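Putative polysaccharide biosynthesis protein with aminopeptidase-like domain (PDB 3K9T) probably takes part in the biosynthesis of modified polysaccharides, binds one zinc ion per subunit, and is not expected to act as a peptidase. Local coordinates at residues L94-Y99 with W137-T142; T108-K113 with L149-Y154; G121-I126 with T142-D147; I126-S131 with G323-A328. All blocks are in the same frame, centred on the assembly; numbering follows the deposited sequence.

The contacts run from the outer tip of the insert (residues 57-165) to the zinc site. Interaction 2, where helix 109-112 meets the start of strand 153-163, has its centre about 41 Å from that of the chain; interaction 4, with zinc ligand H325, about 19 Å. Interactions 1 and 3 fall between, centres about 13 Å apart, sharing T142 where strand 139-140 gives way to helix 143-147. Interactions 3 and 4 share I126; 1 and 4, centres about 9 Å apart, are tied by S140 to P127. Along the chain most pairs alternate, but both segments of 3 fall between those of 2. Three contacts are internal to the insert; interaction 4 reaches on to 323-328, in the aminopeptidase-like region.

Interaction 1 of 4, residues L94-Y99 with W137-T142; sequences LHVMSY and WGFSLT
An isolated beta bridge of the insert, V96 against F139, joins the loop before strand 103-108 to the short strand 139-140. The backbones run in opposite directions, and two bonds flank the pair: S140 N to H95 O (2.8 Å) and M97 N to G138 O (3.0 Å). H95 adds a third rung with its side chain. Its CG lies beside the backbone N (chi1 -73°), and ND1 gives an almost straight bond to S140 O (2.7 Å, 176°) in the plane of the imidazole, so H95 grips S140 at both N and O. The hydroxyl of S140 is engaged by P127 O. Selenomethionine M97 folds over G138: SE lies 3.9 Å from G138 N, and the bend at chi3 (-75°) lays CE 4.0 Å from G138 CA, on a residue with no side chain. V96 and F139 point the same way side by side, CG2 of V96 4.2 Å from CE1 of F139. Both reach strand 70-79, and F139 also touches V156 and I158 of strand 153-163. Strand 139-140 pairs with strand 116-117, F139 bonding to the H117 backbone, and the 94-99 loop lies along its other edge, joined there by the single bridge.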
loop_
_atom_site.group_PDB
_atom_site.type_symbol
_atom_site.label_atom_id
_atom_site.label_comp_id
_atom_site.label_asym_id
_atom_site.label_seq_id
_atom_site.Cartn_x
_atom_site.Cartn_y
_atom_site.Cartn_z
ATOM N N LEU A 94 -33.279 32.101 -14.483
ATOM C CA LEU A 94 -33.438 30.658 -14.333
ATOM C C LEU A 94 -34.875 30.214 -14.711
ATOM O O LEU A 94 -35.100 29.030 -14.986
ATOM C CB LEU A 94 -33.038 30.196 -12.928
ATOM C CG LEU A 94 -31.585 30.366 -12.433
ATOM C CD1 LEU A 94 -31.411 29.622 -11.081
ATOM C CD2 LEU A 94 -30.529 29.875 -13.445
ATOM N N HIS A 95 -35.817 31.173 -14.758
ATOM C CA HIS A 95 -37.192 30.929 -15.221
ATOM C C HIS A 95 -37.313 30.423 -16.676
ATOM O O HIS A 95 -38.362 29.899 -17.026
ATOM C CB HIS A 95 -38.085 32.174 -15.090
ATOM C CG HIS A 95 -38.473 32.508 -13.688
ATOM N ND1 HIS A 95 -39.095 31.607 -12.855
ATOM C CD2 HIS A 95 -38.350 33.653 -12.975
ATOM C CE1 HIS A 95 -39.308 32.171 -11.677
ATOM N NE2 HIS A 95 -38.884 33.420 -11.726
ATOM N N VAL A 96 -36.291 30.597 -17.518
ATOM C CA VAL A 96 -36.337 30.114 -18.899
ATOM C C VAL A 96 -35.290 29.031 -19.105
ATOM O O VAL A 96 -34.150 29.169 -18.665
ATOM C CB VAL A 96 -36.090 31.236 -19.954
ATOM C CG1 VAL A 96 -36.027 30.646 -21.369
ATOM C CG2 VAL A 96 -37.188 32.255 -19.900
HETATM N N MSE A 97 -35.705 27.956 -19.775
HETATM C CA MSE A 97 -34.826 26.856 -20.137
HETATM C C MSE A 97 -33.840 27.370 -21.203
HETATM O O MSE A 97 -34.243 27.912 -22.235
HETATM C CB MSE A 97 -35.661 25.687 -20.644
HETATM C CG MSE A 97 -34.865 24.453 -21.093
HETATM SE SE MSE A 97 -36.028 23.225 -22.059
HETATM C CE MSE A 97 -37.001 22.534 -20.509
ATOM N N SER A 98 -32.545 27.222 -20.929
ATOM C CA SER A 98 -31.523 27.792 -21.791
ATOM C C SER A 98 -31.644 27.155 -23.164
ATOM O O SER A 98 -31.814 25.952 -23.268
ATOM C CB SER A 98 -30.125 27.571 -21.210
ATOM O OG SER A 98 -29.162 28.416 -21.817
ATOM N N TYR A 99 -31.531 27.988 -24.191
ATOM C CA TYR A 99 -31.688 27.614 -25.592
ATOM C C TYR A 99 -33.156 27.448 -25.993
ATOM O O TYR A 99 -33.436 26.860 -27.039
ATOM C CB TYR A 99 -30.803 26.406 -26.005
ATOM C CG TYR A 99 -29.478 26.808 -26.645
ATOM C CD1 TYR A 99 -28.558 27.600 -25.950
ATOM C CD2 TYR A 99 -29.147 26.417 -27.936
ATOM C CE1 TYR A 99 -27.341 27.975 -26.515
ATOM C CE2 TYR A 99 -27.913 26.821 -28.528
ATOM C CZ TYR A 99 -27.024 27.602 -27.811
ATOM O OH TYR A 99 -25.803 27.988 -28.348
ATOM N N TRP A 137 -38.493 24.205 -25.486
ATOM C CA TRP A 137 -38.704 25.404 -24.685
ATOM C C TRP A 137 -39.325 25.094 -23.317
ATOM O O TRP A 137 -40.133 24.190 -23.171
ATOM C CB TRP A 137 -39.525 26.478 -25.435
ATOM C CG TRP A 137 -40.964 26.162 -25.690
ATOM C CD1 TRP A 137 -41.463 25.512 -26.765
ATOM C CD2 TRP A 137 -42.090 26.502 -24.866
ATOM N NE1 TRP A 137 -42.824 25.402 -26.661
ATOM C CE2 TRP A 137 -43.238 26.011 -25.509
ATOM C CE3 TRP A 137 -42.239 27.163 -23.647
ATOM C CZ2 TRP A 137 -44.527 26.160 -24.980
ATOM C CZ3 TRP A 137 -43.538 27.321 -23.118
ATOM C CH2 TRP A 137 -44.657 26.818 -23.789
ATOM N N GLY A 138 -38.947 25.853 -22.303
ATOM C CA GLY A 138 -39.498 25.616 -20.985
ATOM C C GLY A 138 -39.444 26.800 -20.048
ATOM O O GLY A 138 -38.675 27.736 -20.252
ATOM N N PHE A 139 -40.300 26.762 -19.036
ATOM C CA PHE A 139 -40.261 27.722 -17.962
ATOM C C PHE A 139 -40.060 26.960 -16.652
ATOM O O PHE A 139 -40.684 25.889 -16.433
ATOM C CB PHE A 139 -41.560 28.520 -17.858
ATOM C CG PHE A 139 -41.707 29.599 -18.880
ATOM C CD1 PHE A 139 -41.213 30.879 -18.637
ATOM C CD2 PHE A 139 -42.308 29.337 -20.103
ATOM C CE1 PHE A 139 -41.338 31.886 -19.583
ATOM C CE2 PHE A 139 -42.444 30.340 -21.058
ATOM C CZ PHE A 139 -41.958 31.614 -20.799
ATOM N N SER A 140 -39.209 27.517 -15.782
ATOM C CA SER A 140 -39.042 27.007 -14.439
ATOM C C SER A 140 -39.725 27.933 -13.431
ATOM O O SER A 140 -39.764 29.139 -13.624
ATOM C CB SER A 140 -37.567 26.917 -14.128
ATOM O OG SER A 140 -36.996 25.800 -14.751
ATOM N N LEU A 141 -40.268 27.369 -12.356
ATOM C CA LEU A 141 -40.865 28.173 -11.264
ATOM C C LEU A 141 -40.882 27.393 -9.956
ATOM O O LEU A 141 -40.641 26.170 -9.947
ATOM C CB LEU A 141 -42.287 28.621 -11.590
ATOM C CG LEU A 141 -43.378 27.566 -11.705
ATOM C CD1 LEU A 141 -44.715 28.267 -11.679
ATOM C CD2 LEU A 141 -43.196 26.696 -12.964
ATOM N N THR A 142 -41.152 28.082 -8.844
ATOM C CA THR A 142 -41.189 27.357 -7.590
ATOM C C THR A 142 -42.464 26.548 -7.572
ATOM O O THR A 142 -43.474 26.934 -8.192
ATOM C CB THR A 142 -41.091 28.240 -6.310
ATOM O OG1 THR A 142 -42.308 29.004 -6.102
ATOM C CG2 THR A 142 -39.797 29.117 -6.352
#

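Interaction 2 of 4, residues T108-K113 with L149-Y154; sequences TLDELK and LCDDDY
The forked end of L109 packs against L149, the C150 backbone and Y154. CD1 lies 3.8 Å from CE2 of Y154 and 4.1 Å from CD1 of L149, while CD2 presses on the backbone at C150, 3.1 Å from its carbonyl O. A chi1 of -171° sets CG of L109 anti to the backbone N. The side chains of L109 and Y154 lie side by side, pointing the same way. L112, one turn on, sets CD2 near Y154 CB and continues onto V78. The tyrosine hydroxyl turns back on its own segment and donates to C150 O (2.7 Å), which lies at the ring edge, in its plane; this bond ties the ring end of Y154 to the backbone four residues earlier. Outward, contacts become polar. L109 N makes a weak, bent bond to D152 O (3.3 Å, 128°), which also takes a CA-H...O contact from T108 CA (3.0 Å). CG2 of T108 lies beside OD1 of D153, and the carboxylates of D110 and D151 come near each other at the exposed edge. E111, three residues past N-cap T108, takes T108 N on the anti lone pair of OE2 (3.0 Å, 164°). This is the backbone-N bond of a capping box, where edge strand 103-108 of the four-stranded antiparallel sheet turns into helix 109-112.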
loop_
_atom_site.group_PDB
_atom_site.type_symbol
_atom_site.label_atom_id
_atom_site.label_comp_id
_atom_site.label_asym_id
_atom_site.label_seq_id
_atom_site.Cartn_x
_atom_site.Cartn_y
_atom_site.Cartn_z
ATOM N N THR A 108 -54.038 27.294 -22.222
ATOM C CA THR A 108 -54.700 27.051 -20.961
ATOM C C THR A 108 -53.666 26.417 -20.021
ATOM O O THR A 108 -52.621 25.938 -20.481
ATOM C CB THR A 108 -55.932 26.147 -21.131
ATOM O OG1 THR A 108 -55.521 24.780 -21.219
ATOM C CG2 THR A 108 -56.751 26.554 -22.382
ATOM N N LEU A 109 -53.953 26.417 -18.716
ATOM C CA LEU A 109 -53.018 25.863 -17.727
ATOM C C LEU A 109 -52.604 24.439 -18.088
ATOM O O LEU A 109 -51.401 24.101 -18.032
ATOM C CB LEU A 109 -53.582 25.902 -16.292
ATOM C CG LEU A 109 -52.598 25.537 -15.149
ATOM C CD1 LEU A 109 -51.393 26.452 -15.110
ATOM C CD2 LEU A 109 -53.252 25.548 -13.781
ATOM N N ASP A 110 -53.587 23.622 -18.481
ATOM C CA ASP A 110 -53.329 22.224 -18.829
ATOM C C ASP A 110 -52.420 22.040 -20.046
ATOM O O ASP A 110 -51.699 21.036 -20.130
ATOM C CB ASP A 110 -54.635 21.492 -19.053
ATOM C CG ASP A 110 -55.480 21.447 -17.809
ATOM O OD1 ASP A 110 -54.926 21.151 -16.724
ATOM O OD2 ASP A 110 -56.696 21.718 -17.918
ATOM N N GLU A 111 -52.448 22.994 -20.981
ATOM C CA GLU A 111 -51.588 22.908 -22.174
ATOM C C GLU A 111 -50.192 23.438 -21.820
ATOM O O GLU A 111 -49.211 22.967 -22.373
ATOM C CB GLU A 111 -52.167 23.651 -23.409
ATOM C CG GLU A 111 -53.617 24.070 -23.308
ATOM C CD GLU A 111 -54.232 24.557 -24.627
ATOM O OE1 GLU A 111 -54.606 23.710 -25.475
ATOM O OE2 GLU A 111 -54.399 25.789 -24.789
ATOM N N LEU A 112 -50.123 24.409 -20.905
ATOM C CA LEU A 112 -48.847 24.973 -20.444
ATOM C C LEU A 112 -48.063 24.005 -19.541
ATOM O O LEU A 112 -46.835 23.852 -19.696
ATOM C CB LEU A 112 -49.078 26.294 -19.689
ATOM C CG LEU A 112 -47.899 27.224 -19.345
ATOM C CD1 LEU A 112 -47.066 27.616 -20.567
ATOM C CD2 LEU A 112 -48.424 28.476 -18.647
ATOM N N LYS A 113 -48.788 23.337 -18.632
ATOM C CA LYS A 113 -48.196 22.468 -17.588
ATOM C C LYS A 113 -47.031 21.575 -18.048
ATOM O O LYS A 113 -46.013 21.490 -17.360
ATOM C CB LYS A 113 -49.265 21.621 -16.887
ATOM C CG LYS A 113 -50.058 22.342 -15.780
ATOM C CD LYS A 113 -50.939 21.339 -15.001
ATOM C CE LYS A 113 -51.912 22.027 -14.029
ATOM N NZ LYS A 113 -52.637 21.060 -13.141
ATOM N N LEU A 149 -51.161 28.623 -9.072
ATOM C CA LEU A 149 -51.600 28.967 -10.447
ATOM C C LEU A 149 -52.986 28.449 -10.792
ATOM O O LEU A 149 -53.340 27.332 -10.444
ATOM C CB LEU A 149 -50.652 28.426 -11.512
ATOM C CG LEU A 149 -49.324 29.126 -11.782
ATOM C CD1 LEU A 149 -48.576 28.234 -12.729
ATOM C CD2 LEU A 149 -49.538 30.510 -12.370
ATOM N N CYS A 150 -53.742 29.255 -11.534
ATOM C CA CYS A 150 -55.126 28.917 -11.923
ATOM C C CYS A 150 -55.335 28.286 -13.273
ATOM O O CYS A 150 -54.482 28.376 -14.170
ATOM C CB CYS A 150 -55.953 30.180 -11.977
ATOM S SG CYS A 150 -56.241 30.724 -10.381
ATOM N N ASP A 151 -56.505 27.657 -13.396
ATOM C CA ASP A 151 -57.045 27.306 -14.692
ATOM C C ASP A 151 -57.274 28.673 -15.320
ATOM O O ASP A 151 -57.836 29.564 -14.678
ATOM C CB ASP A 151 -58.361 26.525 -14.578
ATOM C CG ASP A 151 -58.161 25.017 -14.638
ATOM O OD1 ASP A 151 -57.165 24.512 -14.079
ATOM O OD2 ASP A 151 -59.008 24.337 -15.260
ATOM N N ASP A 152 -56.808 28.865 -16.548
ATOM C CA ASP A 152 -56.849 30.194 -17.144
ATOM C C ASP A 152 -56.333 30.137 -18.577
ATOM O O ASP A 152 -55.904 29.072 -19.043
ATOM C CB ASP A 152 -55.964 31.154 -16.309
ATOM C CG ASP A 152 -56.256 32.613 -16.568
ATOM O OD1 ASP A 152 -57.271 32.901 -17.201
ATOM O OD2 ASP A 152 -55.476 33.486 -16.152
ATOM N N ASP A 153 -56.434 31.270 -19.278
ATOM C CA ASP A 153 -55.778 31.457 -20.568
ATOM C C ASP A 153 -54.588 32.339 -20.276
ATOM O O ASP A 153 -54.714 33.452 -19.741
ATOM C CB ASP A 153 -56.684 32.092 -21.636
ATOM C CG ASP A 153 -57.597 31.076 -22.312
ATOM O OD1 ASP A 153 -57.093 30.044 -22.832
ATOM O OD2 ASP A 153 -58.822 31.321 -22.325
ATOM N N TYR A 154 -53.421 31.805 -20.605
ATOM C CA TYR A 154 -52.177 32.471 -20.331
ATOM C C TYR A 154 -51.521 32.885 -21.632
ATOM O O TYR A 154 -51.525 32.125 -22.583
ATOM C CB TYR A 154 -51.247 31.527 -19.555
ATOM C CG TYR A 154 -51.664 31.248 -18.125
ATOM C CD1 TYR A 154 -51.385 32.165 -17.112
ATOM C CD2 TYR A 154 -52.321 30.063 -17.781
ATOM C CE1 TYR A 154 -51.757 31.924 -15.798
ATOM C CE2 TYR A 154 -52.690 29.804 -16.460
ATOM C CZ TYR A 154 -52.404 30.744 -15.466
ATOM O OH TYR A 154 -52.766 30.520 -14.147
#

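Interaction 3 of 4, residues G121-I126 with T142-D147; sequences GNKDRI and TQNKFD
K123 and N144 meet through two hydrogen bonds. The carbonyl O of K123 receives N144 N (2.9 Å, 160°) in the carbonyl plane, and K123 NZ returns to N144 OD1 (3.1 Å), nearly along the C=O axis, so main chain and side chain of N144 are both held by one residue. The lysine bends at chi3 and chi4, its chain crossing that of N144 at about a right angle. Q143 NE2 donates to D147 OD1 (2.7 Å), and Q143 OE1 is hydrogen-bonded to T118 OG1. A water continues the polar seam, accepting from Q143 N (2.8 Å) and lying 2.9 Å from R125 O. Van der Waals packing brings T142 CG2 against the D124 backbone, 3.3 Å from D124 O; its apolar partner is CG1 of I126 (3.9 Å). The methylenes of K123 rest on CB and CG of Q143. Charge plays a looser part across the contact: K123 NZ and D147 OD2 are 4.4 Å apart, beyond a salt bridge. The R125 guanidinium has N122 OD1 over the centre of one face and forms a salt bridge with D322. T142 is the N-cap of helix 143-147: with OG1 between backbone N and carbonyl carbon (chi1 71°), it accepts K145 N. The arrangement is thus an N-capped first helical turn, its remaining amides met by water and by a carbonyl of the type I turn N122-R125.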
loop_
_atom_site.group_PDB
_atom_site.type_symbol
_atom_site.label_atom_id
_atom_site.label_comp_id
_atom_site.label_asym_id
_atom_site.label_seq_id
_atom_site.Cartn_x
_atom_site.Cartn_y
_atom_site.Cartn_z
ATOM N N GLY A 121 -39.680 18.639 -4.040
ATOM C CA GLY A 121 -38.991 18.446 -2.783
ATOM C C GLY A 121 -38.437 19.707 -2.130
ATOM O O GLY A 121 -38.011 19.664 -0.976
ATOM N N ASN A 122 -38.397 20.818 -2.866
ATOM C CA ASN A 122 -37.869 22.096 -2.351
ATOM C C ASN A 122 -38.745 23.147 -2.954
ATOM O O ASN A 122 -38.393 23.789 -3.941
ATOM C CB ASN A 122 -36.410 22.316 -2.747
ATOM C CG ASN A 122 -35.465 21.322 -2.078
ATOM O OD1 ASN A 122 -34.895 21.597 -1.019
ATOM N ND2 ASN A 122 -35.314 20.155 -2.685
ATOM N N LYS A 123 -39.898 23.310 -2.330
ATOM C CA LYS A 123 -41.009 24.035 -2.923
ATOM C C LYS A 123 -40.778 25.509 -3.206
ATOM O O LYS A 123 -41.622 26.181 -3.780
ATOM C CB LYS A 123 -42.268 23.823 -2.062
ATOM C CG LYS A 123 -42.721 22.347 -1.991
ATOM C CD LYS A 123 -44.212 22.232 -1.712
ATOM C CE LYS A 123 -44.526 22.642 -0.297
ATOM N NZ LYS A 123 -45.849 23.299 -0.183
ATOM N N ASP A 124 -39.600 25.973 -2.838
ATOM C CA ASP A 124 -39.183 27.352 -2.981
ATOM C C ASP A 124 -38.031 27.550 -4.004
ATOM O O ASP A 124 -37.488 28.644 -4.105
ATOM C CB ASP A 124 -38.704 27.814 -1.613
ATOM C CG ASP A 124 -37.591 26.860 -0.993
ATOM O OD1 ASP A 124 -37.588 25.596 -1.210
ATOM O OD2 ASP A 124 -36.725 27.398 -0.246
ATOM N N ARG A 125 -37.649 26.511 -4.743
ATOM C CA ARG A 125 -36.512 26.624 -5.654
ATOM C C ARG A 125 -36.924 26.656 -7.092
ATOM O O ARG A 125 -37.890 26.022 -7.474
ATOM C CB ARG A 125 -35.534 25.464 -5.423
ATOM C CG ARG A 125 -34.867 25.551 -4.043
ATOM C CD ARG A 125 -33.864 24.491 -3.832
ATOM N NE ARG A 125 -33.334 24.480 -2.463
ATOM C CZ ARG A 125 -32.507 23.543 -1.998
ATOM N NH1 ARG A 125 -32.113 22.562 -2.794
ATOM N NH2 ARG A 125 -32.066 23.578 -0.739
ATOM N N ILE A 126 -36.193 27.428 -7.895
ATOM C CA ILE A 126 -36.408 27.450 -9.335
ATOM C C ILE A 126 -35.370 26.499 -9.938
ATOM O O ILE A 126 -34.181 26.636 -9.717
ATOM C CB ILE A 126 -36.285 28.863 -9.926
ATOM C CG1 ILE A 126 -37.233 29.836 -9.204
ATOM C CG2 ILE A 126 -36.582 28.840 -11.449
ATOM C CD1 ILE A 126 -36.922 31.347 -9.461
ATOM N N THR A 142 -41.152 28.082 -8.844
ATOM C CA THR A 142 -41.189 27.357 -7.590
ATOM C C THR A 142 -42.464 26.548 -7.572
ATOM O O THR A 142 -43.474 26.934 -8.192
ATOM C CB THR A 142 -41.091 28.240 -6.310
ATOM O OG1 THR A 142 -42.308 29.004 -6.102
ATOM C CG2 THR A 142 -39.797 29.117 -6.352
ATOM N N GLN A 143 -42.384 25.400 -6.914
ATOM C CA GLN A 143 -43.558 24.589 -6.676
ATOM C C GLN A 143 -44.615 25.429 -5.969
ATOM O O GLN A 143 -45.768 25.360 -6.329
ATOM C CB GLN A 143 -43.207 23.376 -5.796
ATOM C CG GLN A 143 -44.343 22.379 -5.603
ATOM C CD GLN A 143 -44.738 21.734 -6.910
ATOM O OE1 GLN A 143 -43.891 21.173 -7.645
ATOM N NE2 GLN A 143 -46.024 21.821 -7.225
ATOM N N ASN A 144 -44.223 26.231 -4.978
ATOM C CA ASN A 144 -45.196 27.009 -4.214
ATOM C C ASN A 144 -45.978 27.954 -5.135
ATOM O O ASN A 144 -47.207 28.108 -4.977
ATOM C CB ASN A 144 -44.548 27.784 -3.049
ATOM C CG ASN A 144 -44.120 26.883 -1.886
ATOM O OD1 ASN A 144 -44.726 25.828 -1.638
ATOM N ND2 ASN A 144 -43.069 27.306 -1.153
ATOM N N LYS A 145 -45.274 28.562 -6.094
ATOM C CA LYS A 145 -45.898 29.493 -7.049
ATOM C C LYS A 145 -46.720 28.718 -8.067
ATOM O O LYS A 145 -47.786 29.169 -8.477
ATOM C CB LYS A 145 -44.858 30.385 -7.750
ATOM C CG LYS A 145 -45.382 31.099 -9.006
ATOM N N PHE A 146 -46.223 27.558 -8.482
ATOM C CA PHE A 146 -46.993 26.658 -9.333
ATOM C C PHE A 146 -48.324 26.303 -8.686
ATOM O O PHE A 146 -49.363 26.406 -9.313
ATOM C CB PHE A 146 -46.225 25.367 -9.584
ATOM C CG PHE A 146 -46.928 24.425 -10.497
ATOM C CD1 PHE A 146 -47.860 23.524 -10.001
ATOM C CD2 PHE A 146 -46.663 24.436 -11.860
ATOM C CE1 PHE A 146 -48.513 22.648 -10.847
ATOM C CE2 PHE A 146 -47.319 23.563 -12.715
ATOM C CZ PHE A 146 -48.244 22.668 -12.208
ATOM N N ASP A 147 -48.286 25.900 -7.419
ATOM C CA ASP A 147 -49.484 25.479 -6.685
ATOM C C ASP A 147 -50.548 26.568 -6.568
ATOM O O ASP A 147 -51.715 26.261 -6.343
ATOM C CB ASP A 147 -49.117 25.022 -5.270
ATOM C CG ASP A 147 -48.246 23.770 -5.241
ATOM O OD1 ASP A 147 -48.272 22.976 -6.218
ATOM O OD2 ASP A 147 -47.540 23.593 -4.216
HETATM O O HOH W 1 -39.866 24.138 -6.521
#

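Interaction 4 of 4, residues I126-S131 with G323-A328; sequences IPYLTS and GYHTSA. With ZN (zinc ion), chain B.
The imidazole of zinc ligand H325 is held between two tyrosines. Y128 comes edge-on to one face, its CD2 3.9 Å above the plane and offset toward the rim, in a T-shaped pair with ring planes at 84° and centroids 5.3 Å apart. Y324 CE2 lies over the centre of the opposite face. The two contacts would limit the swing of the ring, whose NE2 binds the zinc ion at 2.0 Å; H190 and D196 are the other protein ligands, and the Y128 ring also meets that of H190. A chi1 of 168° puts Y128 CG anti to its backbone N, and CB touches H325 O. That oxygen accepts Y128 N (2.9 Å), the donor standing above the carbonyl plane. Here a loop of the insert bridges to the metal-binding loop of the aminopeptidase-like region, P127 pairing with T326 in a single beta bridge. H325 has a positive phi as the third residue of the type II turn G323-T326. T326 OG1 donates to G323 O (2.7 Å) and accepts A328 N, making an ST turn. S327 holds I126 at both backbone polar atoms. Its OG accepts I126 N (2.8 Å, 167°), and its N reaches a lone pair of I126 O in the carbonyl plane (3.1 Å). The same hydroxyl and CB of S327 pack against CB of I126.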
loop_
_atom_site.group_PDB
_atom_site.type_symbol
_atom_site.label_atom_id
_atom_site.label_comp_id
_atom_site.label_asym_id
_atom_site.label_seq_id
_atom_site.Cartn_x
_atom_site.Cartn_y
_atom_site.Cartn_z
ATOM N N ILE A 126 -36.193 27.428 -7.895
ATOM C CA ILE A 126 -36.408 27.450 -9.335
ATOM C C ILE A 126 -35.370 26.499 -9.938
ATOM O O ILE A 126 -34.181 26.636 -9.717
ATOM C CB ILE A 126 -36.285 28.863 -9.926
ATOM C CG1 ILE A 126 -37.233 29.836 -9.204
ATOM C CG2 ILE A 126 -36.582 28.840 -11.449
ATOM C CD1 ILE A 126 -36.922 31.347 -9.461
ATOM N N PRO A 127 -35.821 25.491 -10.671
ATOM C CA PRO A 127 -34.807 24.655 -11.281
ATOM C C PRO A 127 -34.162 25.294 -12.522
ATOM O O PRO A 127 -34.840 25.980 -13.279
ATOM C CB PRO A 127 -35.575 23.385 -11.663
ATOM C CG PRO A 127 -36.993 23.792 -11.786
ATOM C CD PRO A 127 -37.188 25.014 -10.926
ATOM N N TYR A 128 -32.863 25.054 -12.693
ATOM C CA TYR A 128 -32.108 25.437 -13.895
ATOM C C TYR A 128 -32.127 24.312 -14.920
ATOM O O TYR A 128 -31.688 23.211 -14.651
ATOM C CB TYR A 128 -30.659 25.799 -13.522
ATOM C CG TYR A 128 -29.679 25.948 -14.673
ATOM C CD1 TYR A 128 -29.890 26.866 -15.706
ATOM C CD2 TYR A 128 -28.524 25.199 -14.691
ATOM C CE1 TYR A 128 -28.977 26.985 -16.760
ATOM C CE2 TYR A 128 -27.598 25.307 -15.730
ATOM C CZ TYR A 128 -27.832 26.187 -16.762
ATOM O OH TYR A 128 -26.858 26.269 -17.724
ATOM N N LEU A 129 -32.664 24.591 -16.097
ATOM C CA LEU A 129 -32.718 23.603 -17.176
ATOM C C LEU A 129 -32.149 24.201 -18.467
ATOM O O LEU A 129 -32.167 25.418 -18.674
ATOM C CB LEU A 129 -34.158 23.093 -17.395
ATOM C CG LEU A 129 -34.799 22.335 -16.225
ATOM C CD1 LEU A 129 -36.303 22.263 -16.342
ATOM C CD2 LEU A 129 -34.205 20.967 -16.157
ATOM N N THR A 130 -31.630 23.320 -19.307
ATOM C CA THR A 130 -31.062 23.684 -20.597
ATOM C C THR A 130 -31.565 22.714 -21.676
ATOM O O THR A 130 -32.013 21.611 -21.375
ATOM C CB THR A 130 -29.509 23.605 -20.610
ATOM O OG1 THR A 130 -29.105 22.236 -20.583
ATOM C CG2 THR A 130 -28.885 24.369 -19.445
ATOM N N SER A 131 -31.476 23.123 -22.933
ATOM C CA SER A 131 -31.823 22.243 -24.038
ATOM C C SER A 131 -30.986 22.640 -25.221
ATOM O O SER A 131 -31.484 23.144 -26.201
ATOM C CB SER A 131 -33.310 22.336 -24.386
ATOM O OG SER A 131 -33.617 21.397 -25.410
ATOM N N GLY A 323 -28.857 22.415 -3.552
ATOM C CA GLY A 323 -29.236 23.672 -4.146
ATOM C C GLY A 323 -28.562 23.947 -5.459
ATOM O O GLY A 323 -28.899 24.905 -6.137
ATOM N N TYR A 324 -27.626 23.099 -5.850
ATOM C CA TYR A 324 -26.947 23.317 -7.118
ATOM C C TYR A 324 -27.973 23.154 -8.255
ATOM O O TYR A 324 -28.986 22.472 -8.105
ATOM C CB TYR A 324 -25.715 22.416 -7.255
ATOM C CG TYR A 324 -25.820 21.307 -8.224
ATOM C CD1 TYR A 324 -26.642 20.236 -7.973
ATOM C CD2 TYR A 324 -25.036 21.305 -9.396
ATOM C CE1 TYR A 324 -26.749 19.204 -8.877
ATOM C CE2 TYR A 324 -25.121 20.269 -10.305
ATOM C CZ TYR A 324 -25.991 19.218 -10.023
ATOM O OH TYR A 324 -26.127 18.146 -10.875
ATOM N N HIS A 325 -27.733 23.865 -9.342
ATOM C CA HIS A 325 -28.653 23.954 -10.475
ATOM C C HIS A 325 -30.039 24.450 -10.073
ATOM O O HIS A 325 -31.030 24.108 -10.669
ATOM C CB HIS A 325 -28.659 22.628 -11.261
ATOM C CG HIS A 325 -27.439 22.449 -12.108
ATOM N ND1 HIS A 325 -27.332 21.476 -13.068
ATOM C CD2 HIS A 325 -26.279 23.151 -12.158
ATOM C CE1 HIS A 325 -26.154 21.568 -13.656
ATOM N NE2 HIS A 325 -25.498 22.577 -13.120
ATOM N N THR A 326 -30.093 25.278 -9.046
ATOM C CA THR A 326 -31.323 25.932 -8.656
ATOM C C THR A 326 -31.028 27.360 -8.182
ATOM O O THR A 326 -29.866 27.742 -7.975
ATOM C CB THR A 326 -32.036 25.200 -7.501
ATOM O OG1 THR A 326 -31.458 25.615 -6.258
ATOM C CG2 THR A 326 -31.979 23.650 -7.656
ATOM N N SER A 327 -32.102 28.135 -8.001
ATOM C CA SER A 327 -32.035 29.510 -7.552
ATOM C C SER A 327 -31.495 29.657 -6.126
ATOM O O SER A 327 -31.250 30.754 -5.666
ATOM C CB SER A 327 -33.428 30.131 -7.646
ATOM O OG SER A 327 -34.397 29.370 -6.919
ATOM N N ALA A 328 -31.329 28.546 -5.418
ATOM C CA ALA A 328 -30.751 28.531 -4.076
ATOM C C ALA A 328 -29.247 28.885 -4.154
ATOM O O ALA A 328 -28.679 29.432 -3.215
ATOM C CB ALA A 328 -30.972 27.152 -3.441
HETATM ZN ZN ZN B . -23.617 23.306 -13.511
#